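EmGH1 (Erythrobacter marinus, PDB 5Z87) probably hydrolyses beta-glucosidic bonds, releasing glucose from the ends of beta-glucosides. Local coordinates at residues P188-S193 with R549-D554. Residues are numbered along the deposited sequence; the frame is centred on the assembly and turned at random.
With EDO (1,2-ethanediol), chain L.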
ATOM      1  N   PRO A 188       8.069  -5.603  -3.855  1.00 16.91           N
ATOM      2  CA  PRO A 188       9.429  -6.167  -3.838  1.00 18.01           C
ATOM      3  C   PRO A 188      10.221  -5.847  -2.576  1.00 17.67           C
ATOM      4  O   PRO A 188      11.315  -6.407  -2.412  1.00 21.84           O
ATOM      5  CB  PRO A 188      10.091  -5.552  -5.094  1.00 15.98           C
ATOM      6  CG  PRO A 188       9.265  -4.354  -5.444  1.00 16.92           C
ATOM      7  CD  PRO A 188       7.865  -4.631  -4.942  1.00 15.81           C
ATOM      8  N   ARG A 189       9.712  -4.987  -1.683  1.00 12.70           N
ATOM      9  CA  ARG A 189      10.361  -4.786  -0.385  1.00 13.88           C
ATOM     10  C   ARG A 189      10.359  -6.062   0.439  1.00 16.46           C
ATOM     11  O   ARG A 189      11.218  -6.245   1.311  1.00 19.62           O
ATOM     12  CB  ARG A 189       9.653  -3.686   0.413  1.00 18.38           C
ATOM     13  CG  ARG A 189       9.762  -2.274  -0.161  1.00 15.28           C
ATOM     14  CD  ARG A 189       8.908  -1.301   0.644  1.00 15.26           C
ATOM     15  NE  ARG A 189       7.469  -1.422   0.375  1.00 14.77           N
ATOM     16  CZ  ARG A 189       6.545  -0.667   0.967  1.00 18.41           C
ATOM     17  NH1 ARG A 189       6.916   0.247   1.859  1.00 12.79           N
ATOM     18  NH2 ARG A 189       5.255  -0.826   0.684  1.00 17.68           N
ATOM     19  N   TRP A 190       9.381  -6.930   0.195  1.00 18.14           N
ATOM     20  CA  TRP A 190       9.199  -8.176   0.931  1.00 18.01           C
ATOM     21  C   TRP A 190      10.412  -9.091   0.796  1.00 15.33           C
ATOM     22  O   TRP A 190      10.804  -9.460  -0.318  1.00 15.23           O
ATOM     23  CB  TRP A 190       7.951  -8.871   0.397  1.00 17.25           C
ATOM     24  CG  TRP A 190       7.412  -9.987   1.255  1.00 17.69           C
ATOM     25  CD1 TRP A 190       7.416 -10.067   2.621  1.00 17.31           C
ATOM     26  CD2 TRP A 190       6.770 -11.168   0.782  1.00 13.63           C
ATOM     27  NE1 TRP A 190       6.805 -11.238   3.019  1.00 17.95           N
ATOM     28  CE2 TRP A 190       6.394 -11.921   1.904  1.00 19.04           C
ATOM     29  CE3 TRP A 190       6.467 -11.661  -0.495  1.00 15.61           C
ATOM     30  CZ2 TRP A 190       5.735 -13.144   1.790  1.00 15.11           C
ATOM     31  CZ3 TRP A 190       5.814 -12.870  -0.602  1.00 17.42           C
ATOM     32  CH2 TRP A 190       5.446 -13.590   0.532  1.00 13.35           C
ATOM     33  N   GLY A 191      10.995  -9.464   1.936  1.00 13.06           N
ATOM     34  CA  GLY A 191      12.162 -10.332   1.951  1.00 17.53           C
ATOM     35  C   GLY A 191      11.935 -11.713   1.353  1.00 20.57           C
ATOM     36  O   GLY A 191      12.916 -12.400   1.047  1.00 21.73           O
ATOM     37  N   ARG A 192      10.680 -12.120   1.154  1.00 16.81           N
ATOM     38  CA  ARG A 192      10.359 -13.419   0.588  1.00 15.88           C
ATOM     39  C   ARG A 192       9.994 -13.351  -0.883  1.00 16.84           C
ATOM     40  O   ARG A 192       9.555 -14.365  -1.444  1.00 21.99           O
ATOM     41  CB  ARG A 192       9.224 -14.083   1.376  1.00 14.08           C
ATOM     42  CG  ARG A 192       9.527 -14.215   2.867  1.00 15.95           C
ATOM     43  CD  ARG A 192       8.524 -15.103   3.569  1.00 14.14           C
ATOM     44  NE  ARG A 192       8.747 -16.504   3.243  1.00 20.95           N
ATOM     45  CZ  ARG A 192       8.184 -17.530   3.874  1.00 23.21           C
ATOM     46  NH1 ARG A 192       7.352 -17.306   4.876  1.00 16.76           N
ATOM     47  NH2 ARG A 192       8.461 -18.785   3.498  1.00 21.27           N
ATOM     48  N   SER A 193      10.158 -12.183  -1.517  1.00 14.75           N
ATOM     49  CA  SER A 193       9.847 -12.045  -2.938  1.00 18.23           C
ATOM     50  C   SER A 193      10.443 -13.177  -3.783  1.00 19.97           C
ATOM     51  O   SER A 193       9.772 -13.716  -4.675  1.00 15.29           O
ATOM     52  CB  SER A 193      10.344 -10.691  -3.454  1.00 14.40           C
ATOM     53  OG  SER A 193       9.725  -9.614  -2.769  1.00 17.64           O
ATOM     54  N   ARG A 549      15.077  -9.700  10.757  1.00 20.12           N
ATOM     55  CA  ARG A 549      14.798  -8.714   9.716  1.00 22.13           C
ATOM     56  C   ARG A 549      15.196  -9.235   8.347  1.00 20.94           C
ATOM     57  O   ARG A 549      16.191  -9.952   8.210  1.00 25.66           O
ATOM     58  CB  ARG A 549      15.527  -7.390   9.975  1.00 23.62           C
ATOM     59  CG  ARG A 549      15.141  -6.725  11.278  1.00 20.70           C
ATOM     60  CD  ARG A 549      15.711  -5.368  11.354  1.00 14.91           C
ATOM     61  NE  ARG A 549      15.584  -4.818  12.688  1.00 25.73           N
ATOM     62  CZ  ARG A 549      15.569  -3.514  12.946  1.00 26.41           C
ATOM     63  NH1 ARG A 549      15.453  -3.079  14.194  1.00 18.37           N
ATOM     64  NH2 ARG A 549      15.667  -2.646  11.948  1.00 20.72           N
ATOM     65  N   GLY A 550      14.425  -8.852   7.333  1.00 19.99           N
ATOM     66  CA  GLY A 550      14.632  -9.368   5.996  1.00 19.52           C
ATOM     67  C   GLY A 550      14.014  -8.532   4.901  1.00 18.71           C
ATOM     68  O   GLY A 550      14.316  -8.721   3.722  1.00 19.34           O
ATOM     69  N   ASP A 551      13.139  -7.610   5.275  1.00 18.20           N
ATOM     70  CA  ASP A 551      12.494  -6.713   4.333  1.00 20.30           C
ATOM     71  C   ASP A 551      13.298  -5.416   4.248  1.00 19.04           C
ATOM     72  O   ASP A 551      13.955  -5.023   5.211  1.00 19.99           O
ATOM     73  CB  ASP A 551      11.044  -6.459   4.782  1.00 20.98           C
ATOM     74  CG  ASP A 551      10.320  -7.768   5.238  1.00 23.50           C
ATOM     75  OD1 ASP A 551      10.303  -8.755   4.467  1.00 19.31           O
ATOM     76  OD2 ASP A 551       9.771  -7.816   6.363  1.00 18.30           O
ATOM     77  N   ARG A 552      13.263  -4.760   3.082  1.00 16.24           N
ATOM     78  CA  ARG A 552      14.034  -3.536   2.852  1.00 24.22           C
ATOM     79  C   ARG A 552      13.113  -2.353   2.567  1.00 20.27           C
ATOM     80  O   ARG A 552      12.055  -2.496   1.946  1.00 16.66           O
ATOM     81  CB  ARG A 552      15.039  -3.688   1.675  1.00 21.84           C
ATOM     82  CG  ARG A 552      16.242  -4.571   1.973  1.00 20.42           C
ATOM     83  CD  ARG A 552      17.328  -4.526   0.879  1.00 17.65           C
ATOM     84  NE  ARG A 552      17.823  -3.172   0.631  1.00 19.62           N
ATOM     85  CZ  ARG A 552      18.314  -2.755  -0.538  1.00 21.42           C
ATOM     86  NH1 ARG A 552      18.398  -3.590  -1.572  1.00 15.17           N
ATOM     87  NH2 ARG A 552      18.720  -1.498  -0.672  1.00 18.22           N
ATOM     88  N   ASP A 553      13.533  -1.170   3.009  1.00 15.34           N
ATOM     89  CA  ASP A 553      12.823   0.068   2.704  1.00 18.06           C
ATOM     90  C   ASP A 553      13.486   0.832   1.565  1.00 16.28           C
ATOM     91  O   ASP A 553      13.378   2.057   1.486  1.00 22.42           O
ATOM     92  CB  ASP A 553      12.716   0.946   3.949  1.00 14.52           C
ATOM     93  CG  ASP A 553      14.068   1.228   4.564  1.00 21.75           C
ATOM     94  OD1 ASP A 553      15.074   0.773   3.973  1.00 19.73           O
ATOM     95  OD2 ASP A 553      14.129   1.895   5.624  1.00 19.39           O
ATOM     96  N   ASP A 554      14.188   0.119   0.693  1.00 17.54           N
ATOM     97  CA  ASP A 554      14.971   0.698  -0.384  1.00 18.25           C
ATOM     98  C   ASP A 554      15.251  -0.424  -1.370  1.00 18.34           C
ATOM     99  O   ASP A 554      15.499  -1.555  -0.959  1.00 20.48           O
ATOM    100  CB  ASP A 554      16.268   1.316   0.161  1.00 23.12           C
ATOM    101  CG  ASP A 554      17.171   1.882  -0.929  1.00 27.32           C
ATOM    102  OD1 ASP A 554      16.673   2.273  -2.001  1.00 31.02           O
ATOM    103  OD2 ASP A 554      18.397   1.958  -0.694  1.00 40.82           O
TER
HETATM  104  C1  EDO L 810      17.953   3.601   5.919  1.00 38.81           C
HETATM  105  O1  EDO L 810      19.101   3.497   6.778  1.00 49.07           O
HETATM  106  C2  EDO L 810      18.359   3.233   4.491  1.00 58.52           C
HETATM  107  O2  EDO L 810      17.252   2.667   3.778  1.00 33.34           O
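Asp-551 reaches across to Gly-191 and takes its backbone N-H on OD1, 2.7 Å from Gly-191 N, through the anti lone pair and nearly straight (166° at the hydrogen). With CG anti to the carbonyl carbon (chi1 -44°), the side chain brings its end nearer to Gly-191. Asp-551 OD1 also lies 3.7 Å from Trp-190 CD1, and the indole runs alongside the carboxylate with the two planes 26° apart. A backbone bond follows, Arg-552 N to Arg-189 O at 3.1 Å, and Asp-551 CA adds a weak C-H...O contact to that oxygen. Arg-189 lays CB and CG against Arg-552 O, each 3.1 Å away. Gly-191 CA sits 3.2 Å from Gly-550 O, where a CB would clash. The contact joins a loop following strand 176-177 of the TIM-barrel-like N-terminal domain to a loop of the C-terminal domain, the two-domain arrangement of family 3. Asp-551 OD2 is held by Asn-246 N, and Asn-246 OD1 receives Trp-190 NE1; an alanine in place of Asp-551 would probably leave the backbone N-H groups of Gly-191 and Asn-246 without the two carboxylate oxygens that accept them. Behind, a type I turn from Trp-190 to Ser-193 is fastened by Ser-193 N and OG, both donating to Trp-190 O, while Arg-192 CB covers one face of the indole 3.5 Å above its centre. Arg-192 itself lines the pocket that holds dithiothreitol, probably from the crystallisation liquor, and Arg-583 ties Arg-189 O to Gly-550 O.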